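Local coordinates for aldehyde dehydrogenase 12 (Zea mays, PDB 6D97), which probably catalyses the NAD+-dependent oxidation of L-glutamate gamma-semialdehyde to glutamate, the last step of proline breakdown in plants, at residues 366-371 against 432-437. Numbering follows the deposited sequence.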
loop_
_atom_site.group_PDB
_atom_site.type_symbol
_atom_site.label_atom_id
_atom_site.label_comp_id
_atom_site.label_asym_id
_atom_site.label_seq_id
_atom_site.Cartn_x
_atom_site.Cartn_y
_atom_site.Cartn_z
ATOM N N VAL A 366 12.131 -31.654 -28.541
ATOM C CA VAL A 366 11.301 -30.459 -28.655
ATOM C C VAL A 366 9.873 -30.953 -28.826
ATOM O O VAL A 366 9.494 -31.436 -29.901
ATOM C CB VAL A 366 11.730 -29.563 -29.819
ATOM C CG1 VAL A 366 10.846 -28.341 -29.882
ATOM C CG2 VAL A 366 13.190 -29.170 -29.663
ATOM N N LEU A 367 9.071 -30.827 -27.768
ATOM C CA LEU A 367 7.843 -31.605 -27.672
ATOM C C LEU A 367 6.717 -31.076 -28.553
ATOM O O LEU A 367 5.745 -31.801 -28.784
ATOM C CB LEU A 367 7.376 -31.669 -26.214
ATOM C CG LEU A 367 8.301 -32.357 -25.206
ATOM C CD1 LEU A 367 7.527 -32.824 -23.980
ATOM C CD2 LEU A 367 9.042 -33.515 -25.853
ATOM N N THR A 368 6.815 -29.843 -29.060
ATOM C CA THR A 368 5.719 -29.281 -29.840
ATOM C C THR A 368 6.140 -28.751 -31.207
ATOM O O THR A 368 5.303 -28.168 -31.907
ATOM C CB THR A 368 5.009 -28.165 -29.062
ATOM O OG1 THR A 368 5.943 -27.128 -28.740
ATOM C CG2 THR A 368 4.393 -28.714 -27.788
ATOM N N VAL A 369 7.397 -28.926 -31.615
ATOM C CA VAL A 369 7.831 -28.557 -32.961
ATOM C C VAL A 369 8.709 -29.681 -33.493
ATOM O O VAL A 369 9.704 -30.047 -32.857
ATOM C CB VAL A 369 8.604 -27.224 -33.002
ATOM C CG1 VAL A 369 8.758 -26.742 -34.446
ATOM C CG2 VAL A 369 7.918 -26.169 -32.159
ATOM N N THR A 370 8.349 -30.227 -34.650
ATOM C CA THR A 370 9.148 -31.288 -35.244
ATOM C C THR A 370 10.430 -30.722 -35.851
ATOM O O THR A 370 10.567 -29.515 -36.075
ATOM C CB THR A 370 8.356 -32.025 -36.324
ATOM O OG1 THR A 370 8.097 -31.135 -37.418
ATOM C CG2 THR A 370 7.036 -32.531 -35.764
ATOM N N THR A 371 11.376 -31.626 -36.117
ATOM C CA THR A 371 12.618 -31.229 -36.773
ATOM C C THR A 371 12.348 -30.645 -38.154
ATOM O O THR A 371 12.943 -29.627 -38.533
ATOM C CB THR A 371 13.569 -32.424 -36.880
ATOM O OG1 THR A 371 13.748 -33.020 -35.590
ATOM C CG2 THR A 371 14.919 -31.972 -37.410
ATOM N N GLU A 432 6.951 -17.385 -33.403
ATOM C CA GLU A 432 7.517 -18.102 -32.276
ATOM C C GLU A 432 7.761 -19.560 -32.645
ATOM O O GLU A 432 6.825 -20.263 -33.041
ATOM C CB GLU A 432 6.595 -18.019 -31.053
ATOM C CG GLU A 432 7.219 -18.591 -29.798
ATOM C CD GLU A 432 6.202 -18.876 -28.721
ATOM O OE1 GLU A 432 5.073 -19.252 -29.082
ATOM O OE2 GLU A 432 6.531 -18.747 -27.523
ATOM N N ILE A 433 9.013 -20.005 -32.519
ATOM C CA ILE A 433 9.392 -21.403 -32.679
ATOM C C ILE A 433 9.741 -21.919 -31.288
ATOM O O ILE A 433 10.787 -21.557 -30.718
ATOM C CB ILE A 433 10.564 -21.588 -33.649
ATOM C CG1 ILE A 433 10.416 -20.659 -34.859
ATOM C CG2 ILE A 433 10.680 -23.047 -34.118
ATOM C CD1 ILE A 433 9.232 -21.002 -35.780
ATOM N N PHE A 434 8.880 -22.775 -30.729
ATOM C CA PHE A 434 9.055 -23.252 -29.359
ATOM C C PHE A 434 10.120 -24.349 -29.362
ATOM O O PHE A 434 9.882 -25.508 -29.022
ATOM C CB PHE A 434 7.740 -23.713 -28.748
ATOM C CG PHE A 434 7.652 -23.436 -27.266
ATOM C CD1 PHE A 434 7.761 -22.132 -26.795
ATOM C CD2 PHE A 434 7.508 -24.452 -26.348
ATOM C CE1 PHE A 434 7.718 -21.866 -25.434
ATOM C CE2 PHE A 434 7.461 -24.183 -24.990
ATOM C CZ PHE A 434 7.570 -22.889 -24.540
ATOM N N GLY A 435 11.335 -23.944 -29.762
ATOM C CA GLY A 435 12.486 -24.809 -29.860
ATOM C C GLY A 435 13.771 -24.016 -29.771
ATOM O O GLY A 435 13.759 -22.793 -29.596
ATOM N N PRO A 436 14.925 -24.702 -29.912
ATOM C CA PRO A 436 16.227 -24.006 -29.781
ATOM C C PRO A 436 16.578 -23.245 -31.064
ATOM O O PRO A 436 17.351 -23.693 -31.918
ATOM C CB PRO A 436 17.196 -25.160 -29.505
ATOM C CG PRO A 436 16.477 -26.453 -30.008
ATOM C CD PRO A 436 15.074 -26.076 -30.421
ATOM N N PHE A 437 16.010 -22.048 -31.191
ATOM C CA PHE A 437 16.079 -21.307 -32.447
ATOM C C PHE A 437 15.883 -19.830 -32.148
ATOM O O PHE A 437 14.930 -19.455 -31.450
ATOM C CB PHE A 437 15.029 -21.794 -33.458
ATOM C CG PHE A 437 15.138 -21.150 -34.818
ATOM C CD1 PHE A 437 14.573 -19.909 -35.065
ATOM C CD2 PHE A 437 15.824 -21.772 -35.848
ATOM C CE1 PHE A 437 14.692 -19.307 -36.314
ATOM C CE2 PHE A 437 15.938 -21.162 -37.099
ATOM C CZ PHE A 437 15.376 -19.935 -37.321
HETATM O O HOH W 1 8.334 -27.455 -27.927
#
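Two irregular loops, 366-371 and 432-437, meet through three side chains of the first: methyls of Val-366 and Val-369 pack against the carbonyl oxygen of Phe-434, and Thr-368 reaches it through a water. Val-366 supplies one bump: with CG1 anti to the backbone N (chi1 -180°), that methyl lies 3.1 Å from Phe-434 O and also rests against the bare CA of Gly-435 at 3.9 Å. Val-366 CG2 meets the Pro-436 ring tip to tip, 3.7 Å from Pro-436 CD. Val-369 divides its methyls likewise: CG2 rests 3.8 Å from Phe-434 O, while CG1 touches Ile-433 CG2 at 4.2 Å, the two side chains crossing at about a right angle. Met-374 of helix 371-382 touches both of these residues.

Thr-368 carries its hydroxyl in the crowded position between N and the carbonyl carbon (chi1 59°), oblique to the Phe-434 ring. No direct hydrogen bond joins the loops. Instead, Thr-368 OG1 donates to a water oxygen at 2.5 Å, and this water donates to Phe-434 O at 2.7 Å. In the inverse gamma turn centred on Phe-434 the weak bond runs from Gly-435 N to Ile-433 O, so Phe-434 O is not the turn's acceptor. The chemistry implies that one water makes the hydrogen-bonded link between the loops, at an oxygen also covered by valine methyls; because Thr-368 touches the bound NAD, this link may help position that part of the pocket.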